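Local coordinates for protein fructosyl amine: oxygen oxidoreductase (PDB 3DJE) that oxidatively deglycates fructosyl amino acids (Amadori products), using a bound FAD cofactor and molecular oxygen, at residues 85-90 and 369-374; 256-259 and 263-266; 298-303 and 419-424. One frame throughout, in Å; residues are numbered along the deposited sequence.

Contact 1: 85-90 and 369-374; sequences PLFKPY and YLPSIG
F87 pushes its ring against L370 and P371, and this single aromatic side chain carries the whole contact for the loop at 85-90. P371 lies over one face of the ring. Its CA stands 3.9 Å from the ring centroid and only 20° off the normal, a CH-pi contact displaced toward the rim, where CE2 of F87 is 3.7 Å from that same CA. The proline ring continues the cover, with P371 CB 3.8 Å from F87 CD2. L370 arrives from another direction: its side chain runs at about a right angle to that of F87, and CD2 meets CE1 of the phenylalanine obliquely at 3.8 Å. With CG of L370 anti to the backbone N (chi1 176°), the methyl end comes closer to the ring than the direction of its CB would suggest.

Only apolar atoms meet here, and the three residues are buried. The opposite character appears in the rest of 85-90, where P85, K88 and P89 are exposed; K88 turns its amine back to the carbonyl of K82. Backbone bonds shape both partners. Y90 N donates to F87 O at 3.1 Å in the short 3-10 turn, while Y369 O accepts from both S372 N (2.9 Å) and I373 N (2.8 Å), turning the chain as it leads into helix 373-382.

The carbonyls of L370 and P371 are bound from helix 16-27, by S20 and H24. That helix follows strand 9-12 and a GxGxxG pattern, consistent with a Rossmann-type FAD-binding fold, and the contact packs against it. The L370 side chain lies about 8 Å from the cofactor. Around these three residues the helices close in: L23 of helix 16-27 touches F87, W81 of helix 64-83 touches P371, and A163 of helix 160-173 touches L370.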
# COMPACT_ATOMS: atom_id res chain seq x y z
N PRO A 85 -10.17 -8.72 -17.22
CA PRO A 85 -10.59 -7.53 -17.99
C PRO A 85 -10.90 -6.31 -17.11
O PRO A 85 -10.79 -5.17 -17.58
CB PRO A 85 -11.86 -7.99 -18.71
CG PRO A 85 -11.78 -9.46 -18.72
CD PRO A 85 -11.02 -9.89 -17.52
N LEU A 86 -11.27 -6.54 -15.85
CA LEU A 86 -11.59 -5.44 -14.97
C LEU A 86 -10.34 -4.66 -14.57
O LEU A 86 -10.41 -3.45 -14.34
CB LEU A 86 -12.29 -5.94 -13.70
CG LEU A 86 -12.85 -4.87 -12.76
CD1 LEU A 86 -14.02 -4.16 -13.40
CD2 LEU A 86 -13.26 -5.57 -11.47
N PHE A 87 -9.19 -5.35 -14.49
CA PHE A 87 -7.96 -4.71 -13.98
C PHE A 87 -6.94 -4.39 -15.06
O PHE A 87 -6.13 -3.48 -14.90
CB PHE A 87 -7.32 -5.57 -12.88
CG PHE A 87 -8.17 -5.64 -11.65
CD1 PHE A 87 -8.26 -4.53 -10.81
CD2 PHE A 87 -8.91 -6.78 -11.35
CE1 PHE A 87 -9.07 -4.56 -9.67
CE2 PHE A 87 -9.72 -6.81 -10.21
CZ PHE A 87 -9.80 -5.70 -9.37
N LYS A 88 -6.98 -5.14 -16.16
CA LYS A 88 -6.05 -4.89 -17.28
C LYS A 88 -5.94 -3.41 -17.71
O LYS A 88 -4.84 -2.94 -18.02
CB LYS A 88 -6.44 -5.74 -18.49
CG LYS A 88 -6.15 -7.20 -18.31
CD LYS A 88 -6.65 -8.01 -19.51
CE LYS A 88 -6.11 -7.47 -20.83
NZ LYS A 88 -4.62 -7.50 -20.91
N PRO A 89 -7.06 -2.66 -17.75
CA PRO A 89 -6.97 -1.28 -18.25
C PRO A 89 -6.01 -0.38 -17.47
O PRO A 89 -5.63 0.68 -17.99
CB PRO A 89 -8.40 -0.75 -18.08
CG PRO A 89 -9.28 -1.98 -18.16
CD PRO A 89 -8.46 -3.04 -17.44
N TYR A 90 -5.69 -0.77 -16.24
CA TYR A 90 -5.00 0.12 -15.28
C TYR A 90 -3.54 -0.20 -15.13
O TYR A 90 -2.82 0.57 -14.49
CB TYR A 90 -5.71 0.11 -13.92
CG TYR A 90 -7.17 0.36 -14.12
CD1 TYR A 90 -7.61 1.56 -14.67
CD2 TYR A 90 -8.12 -0.65 -13.89
CE1 TYR A 90 -8.96 1.77 -14.95
CE2 TYR A 90 -9.47 -0.44 -14.16
CZ TYR A 90 -9.89 0.77 -14.70
OH TYR A 90 -11.24 0.97 -14.97
N TYR A 369 -1.72 -6.35 -4.80
CA TYR A 369 -2.63 -7.51 -4.62
C TYR A 369 -4.12 -7.18 -4.77
O TYR A 369 -4.99 -8.05 -4.56
CB TYR A 369 -2.36 -8.19 -3.27
CG TYR A 369 -0.91 -8.56 -3.12
CD1 TYR A 369 -0.42 -9.79 -3.55
CD2 TYR A 369 -0.00 -7.65 -2.56
CE1 TYR A 369 0.92 -10.11 -3.43
CE2 TYR A 369 1.33 -7.96 -2.43
CZ TYR A 369 1.79 -9.18 -2.87
OH TYR A 369 3.14 -9.45 -2.73
N LEU A 370 -4.43 -5.94 -5.16
CA LEU A 370 -5.82 -5.56 -5.36
C LEU A 370 -6.64 -6.58 -6.18
O LEU A 370 -7.77 -6.92 -5.79
CB LEU A 370 -5.93 -4.17 -6.00
CG LEU A 370 -7.35 -3.70 -6.35
CD1 LEU A 370 -8.25 -3.59 -5.12
CD2 LEU A 370 -7.35 -2.38 -7.13
N PRO A 371 -6.12 -7.05 -7.31
CA PRO A 371 -6.93 -7.98 -8.12
C PRO A 371 -7.25 -9.33 -7.46
O PRO A 371 -8.21 -9.98 -7.89
CB PRO A 371 -6.05 -8.24 -9.34
CG PRO A 371 -5.14 -7.04 -9.41
CD PRO A 371 -4.83 -6.74 -7.98
N SER A 372 -6.48 -9.72 -6.44
CA SER A 372 -6.44 -11.12 -5.99
C SER A 372 -6.61 -11.35 -4.49
O SER A 372 -7.05 -12.43 -4.08
CB SER A 372 -5.11 -11.73 -6.41
OG SER A 372 -4.02 -10.94 -5.95
N ILE A 373 -6.21 -10.37 -3.68
CA ILE A 373 -6.13 -10.61 -2.24
C ILE A 373 -7.51 -10.93 -1.64
O ILE A 373 -7.60 -11.70 -0.68
CB ILE A 373 -5.41 -9.42 -1.50
CG1 ILE A 373 -4.79 -9.89 -0.17
CG2 ILE A 373 -6.38 -8.24 -1.30
CD1 ILE A 373 -3.60 -10.85 -0.33
N GLY A 374 -8.57 -10.36 -2.20
CA GLY A 374 -9.94 -10.68 -1.76
C GLY A 374 -10.23 -12.17 -1.78
O GLY A 374 -10.96 -12.68 -0.92

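Contact 2: 256-259 and 263-266; sequences VIFN and GFFF. With FSA (1-S-(carboxymethyl)-1-thio-beta-D-fructopyranose), chain D.
F258 and F264 face each other across a beta hairpin, strands 256-259 and 263-265, as a non-hydrogen-bonded pair with both side chains pointing the same way. Their rings form an offset stack, nearly parallel (planes at 9°) with centroids 4.3 Å apart, and CD2 of F264 sits over the rim of the F258 face. F264 takes the crowded position between its backbone N and carbonyl carbon (chi1 58°), which lays its ring over F258; its CB makes a separate CH-pi contact with the same face.

On the other face of the sheet, I257 lies alongside F265 and puts CB over the phenylalanine ring, 3.6 Å from CZ. At the end away from the turn, V256 CG2 packs obliquely on F266. Paired backbone bonds fix this register: I257 and F265 exchange two, N259 and G263 two more, the straightest from N259 N to G263 O (2.8 Å, 177°). At the backbone angles of G263 a side chain would run into the preceding carbonyl oxygen.

The stacked pair lines the pocket of the bound fructosyl ligand FSA, which E280, K368, G364 and R411 also hold by hydrogen bonds. Both rings meet it edge-on: F258 CZ lies 3.5 Å from FSA O3, and F264 CZ 3.3 Å from FSA O2.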
# COMPACT_ATOMS: atom_id res chain seq x y z
N VAL A 256 9.44 3.10 -14.41
CA VAL A 256 9.48 3.51 -13.00
C VAL A 256 10.95 3.53 -12.59
O VAL A 256 11.68 2.58 -12.84
CB VAL A 256 8.72 2.52 -12.11
CG1 VAL A 256 8.81 2.94 -10.65
CG2 VAL A 256 7.26 2.43 -12.58
N ILE A 257 11.37 4.64 -11.98
CA ILE A 257 12.76 4.81 -11.51
C ILE A 257 12.74 4.72 -9.99
O ILE A 257 12.11 5.53 -9.33
CB ILE A 257 13.32 6.18 -11.96
CG1 ILE A 257 13.28 6.29 -13.49
CG2 ILE A 257 14.73 6.40 -11.38
CD1 ILE A 257 14.13 5.27 -14.24
N PHE A 258 13.44 3.73 -9.43
CA PHE A 258 13.32 3.41 -8.01
C PHE A 258 14.70 3.14 -7.41
O PHE A 258 15.44 2.30 -7.91
CB PHE A 258 12.42 2.18 -7.89
CG PHE A 258 11.73 1.99 -6.54
CD1 PHE A 258 10.34 1.87 -6.48
CD2 PHE A 258 12.46 1.85 -5.36
CE1 PHE A 258 9.68 1.66 -5.25
CE2 PHE A 258 11.80 1.65 -4.12
CZ PHE A 258 10.40 1.54 -4.08
N ASN A 259 15.07 3.90 -6.38
CA ASN A 259 16.27 3.61 -5.61
C ASN A 259 15.84 3.45 -4.17
O ASN A 259 15.23 4.36 -3.59
CB ASN A 259 17.32 4.72 -5.76
CG ASN A 259 18.61 4.44 -4.99
OD1 ASN A 259 18.59 4.26 -3.78
ND2 ASN A 259 19.74 4.44 -5.70
N GLY A 263 14.46 7.07 -3.19
CA GLY A 263 13.09 7.34 -3.59
C GLY A 263 12.76 6.86 -4.99
O GLY A 263 13.55 6.17 -5.65
N PHE A 264 11.58 7.25 -5.44
CA PHE A 264 11.11 6.80 -6.73
C PHE A 264 10.11 7.75 -7.35
O PHE A 264 9.53 8.61 -6.67
CB PHE A 264 10.52 5.38 -6.64
CG PHE A 264 9.38 5.24 -5.67
CD1 PHE A 264 8.05 5.41 -6.09
CD2 PHE A 264 9.62 4.89 -4.34
CE1 PHE A 264 6.98 5.25 -5.19
CE2 PHE A 264 8.57 4.73 -3.43
CZ PHE A 264 7.24 4.91 -3.85
N PHE A 265 9.92 7.59 -8.65
CA PHE A 265 8.93 8.36 -9.38
C PHE A 265 8.47 7.63 -10.64
O PHE A 265 9.06 6.62 -11.04
CB PHE A 265 9.46 9.77 -9.70
CG PHE A 265 10.74 9.79 -10.49
CD1 PHE A 265 10.70 9.63 -11.87
CD2 PHE A 265 11.97 9.98 -9.86
CE1 PHE A 265 11.87 9.64 -12.63
CE2 PHE A 265 13.16 9.98 -10.61
CZ PHE A 265 13.11 9.82 -11.99
N PHE A 266 7.42 8.19 -11.26
CA PHE A 266 6.71 7.56 -12.37
C PHE A 266 6.55 8.55 -13.52
O PHE A 266 6.66 9.76 -13.33
CB PHE A 266 5.30 7.20 -11.93
CG PHE A 266 5.23 6.27 -10.75
CD1 PHE A 266 5.00 4.91 -10.94
CD2 PHE A 266 5.37 6.75 -9.44
CE1 PHE A 266 4.93 4.03 -9.84
CE2 PHE A 266 5.29 5.88 -8.34
CZ PHE A 266 5.06 4.51 -8.55
OAB FSA D . 5.78 -2.86 -3.27
CAL FSA D . 6.44 -2.15 -4.04
OAA FSA D . 6.96 -2.61 -5.09
CAH FSA D . 6.68 -0.68 -3.74
SAK FSA D . 6.05 -0.20 -2.16
C1 FSA D . 6.63 1.47 -2.25
C2 FSA D . 6.74 2.08 -0.85
O2 FSA D . 6.74 3.52 -0.95
C3 FSA D . 8.02 1.63 -0.14
O3 FSA D . 9.17 2.13 -0.83
C4 FSA D . 8.03 2.02 1.34
O4 FSA D . 9.15 1.40 1.99
C5 FSA D . 6.75 1.58 2.06
O5 FSA D . 6.70 0.16 2.20
C6 FSA D . 5.54 2.09 1.29
O6 FSA D . 5.61 1.62 -0.07

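Contact 3: 298-303 and 419-424; sequences IPFEKT and MDFHDV
F300 directs the edge of its ring at the face of F421, the one point where the loop 298-303 meets 419-424. The second segment begins as a short strand. M419, a selenomethionine, makes backbone bonds to G283 and T285 and so runs parallel to strand 274-289.

D420 follows, and its carboxylate organises what comes next. OD1 is bound by T285 OG1 and the backbone N of M287. D420 OD2 takes two bonds from H422: the backbone N reaches its anti lone pair at 2.9 Å, and ND1 comes from the syn side, slightly out of the carboxylate plane, at 2.7 Å, with OD2 lying close to the plane of the imidazole. The two donors probably favour the charged carboxylate, and the ND1 bond by itself restrains the ring.

The turn thus made presents F421. Its CG stands anti to the carbonyl carbon, beside the backbone N (chi1 -77°), sending the ring toward F300. The two planes stand at 70° with centroids 5.2 Å apart; CE2 of F300 is 3.7 Å from CD2 of F421, and CZ of F300 lies over the F421 face, toward its rim. Y284 stacks on F421, and W427 meets it too, while also receiving K302 in a cation-pi contact.

Beyond H422, which is exposed, D423 N returns to D420 O (2.9 Å) and V424 N to F421 O (3.0 Å), completing the 3-10 turn. The whole is an Asx turn with a His-carboxylate bond, leading from a sheet strand into a 3-10 turn whose first residue supplies the face of a T-shaped aromatic pair.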
# COMPACT_ATOMS: atom_id res chain seq x y z
N ILE A 298 -0.93 6.15 16.04
CA ILE A 298 -2.28 6.58 15.67
C ILE A 298 -2.31 7.37 14.36
O ILE A 298 -1.77 8.48 14.29
CB ILE A 298 -2.94 7.43 16.78
CG1 ILE A 298 -2.95 6.66 18.11
CG2 ILE A 298 -4.35 7.87 16.37
CD1 ILE A 298 -3.66 5.31 18.07
N PRO A 299 -2.96 6.81 13.33
CA PRO A 299 -2.97 7.50 12.04
C PRO A 299 -3.79 8.78 12.06
O PRO A 299 -4.71 8.93 12.87
CB PRO A 299 -3.61 6.49 11.08
CG PRO A 299 -3.86 5.27 11.84
CD PRO A 299 -3.73 5.55 13.30
N PHE A 300 -3.43 9.71 11.18
CA PHE A 300 -4.23 10.90 10.94
C PHE A 300 -4.09 11.35 9.49
O PHE A 300 -3.09 11.04 8.84
CB PHE A 300 -3.83 12.04 11.90
CG PHE A 300 -2.39 12.49 11.76
CD1 PHE A 300 -2.07 13.56 10.93
CD2 PHE A 300 -1.38 11.85 12.47
CE1 PHE A 300 -0.74 13.99 10.79
CE2 PHE A 300 -0.04 12.26 12.33
CZ PHE A 300 0.27 13.34 11.49
N GLU A 301 -5.10 12.06 9.00
CA GLU A 301 -5.09 12.60 7.64
C GLU A 301 -4.29 13.91 7.60
O GLU A 301 -4.47 14.78 8.46
CB GLU A 301 -6.52 12.83 7.14
CG GLU A 301 -6.55 13.30 5.69
CD GLU A 301 -7.93 13.70 5.16
OE1 GLU A 301 -8.93 13.76 5.94
OE2 GLU A 301 -8.01 13.95 3.94
N LYS A 302 -3.42 14.04 6.61
CA LYS A 302 -2.75 15.32 6.36
C LYS A 302 -2.36 15.46 4.89
O LYS A 302 -1.66 14.61 4.33
CB LYS A 302 -1.54 15.53 7.28
CG LYS A 302 -1.02 16.97 7.24
CD LYS A 302 -0.70 17.51 8.61
CE LYS A 302 -0.38 18.99 8.54
NZ LYS A 302 -1.59 19.84 8.74
N THR A 303 -2.83 16.53 4.28
CA THR A 303 -2.57 16.81 2.88
C THR A 303 -1.35 17.75 2.76
O THR A 303 -1.36 18.75 2.03
CB THR A 303 -3.84 17.35 2.17
OG1 THR A 303 -4.98 16.55 2.58
CG2 THR A 303 -3.70 17.22 0.69
N MSE A 419 11.00 7.22 11.95
CA MSE A 419 10.76 8.55 12.51
C MSE A 419 9.40 8.64 13.19
O MSE A 419 8.64 7.67 13.22
CB MSE A 419 10.90 9.60 11.41
CG MSE A 419 12.26 9.58 10.75
SE MSE A 419 12.28 10.55 9.10
CE MSE A 419 11.25 9.29 8.02
N ASP A 420 9.10 9.80 13.77
CA ASP A 420 7.81 10.03 14.40
C ASP A 420 7.31 11.44 14.16
O ASP A 420 8.07 12.41 14.21
CB ASP A 420 7.87 9.71 15.91
CG ASP A 420 6.48 9.54 16.52
OD1 ASP A 420 6.07 8.38 16.75
OD2 ASP A 420 5.81 10.56 16.76
N PHE A 421 6.01 11.56 13.87
CA PHE A 421 5.42 12.86 13.55
C PHE A 421 5.48 13.86 14.70
O PHE A 421 5.42 15.07 14.46
CB PHE A 421 3.98 12.68 13.05
CG PHE A 421 3.88 12.19 11.63
CD1 PHE A 421 4.39 12.96 10.57
CD2 PHE A 421 3.26 10.97 11.33
CE1 PHE A 421 4.30 12.51 9.24
CE2 PHE A 421 3.17 10.52 9.99
CZ PHE A 421 3.68 11.29 8.96
N HIS A 422 5.59 13.36 15.93
CA HIS A 422 5.76 14.25 17.09
C HIS A 422 7.06 15.06 17.01
O HIS A 422 7.18 16.11 17.64
CB HIS A 422 5.70 13.46 18.41
CG HIS A 422 4.34 12.94 18.73
ND1 HIS A 422 3.91 11.69 18.36
CD2 HIS A 422 3.30 13.53 19.38
CE1 HIS A 422 2.66 11.51 18.77
NE2 HIS A 422 2.27 12.61 19.39
N ASP A 423 8.03 14.55 16.24
CA ASP A 423 9.31 15.24 16.02
C ASP A 423 9.26 16.26 14.89
O ASP A 423 10.19 17.04 14.70
CB ASP A 423 10.43 14.23 15.75
CG ASP A 423 10.66 13.27 16.91
OD1 ASP A 423 10.23 13.55 18.04
OD2 ASP A 423 11.28 12.21 16.67
N VAL A 424 8.16 16.25 14.13
CA VAL A 424 7.99 17.17 13.00
C VAL A 424 7.46 18.51 13.50
O VAL A 424 6.42 18.56 14.17
CB VAL A 424 7.05 16.58 11.92
CG1 VAL A 424 6.85 17.58 10.77
CG2 VAL A 424 7.61 15.26 11.40

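From the N terminus, the chain first leaves 85-90, just past helix 64-83, and returns to it only at 369-374, so contact 1 closes a very long loop. Contact 2 is a local hairpin nested inside that loop. Contact 3 opens afterwards at 298-303, and because 369-374 comes before its closing segment 419-424, contacts 1 and 3 cross. They lie on opposite sides of the chain's centre. Contact 1 joins the loop after helix 64-83 to the residues leading into helix 373-382, with helix 16-27 alongside. Contact 3 joins the loop after strand 295-297 to the 419-424 strand and 3-10 turn. Contacts 2 and 3 both reach the large mixed sheet, the former at the substrate-analogue pocket.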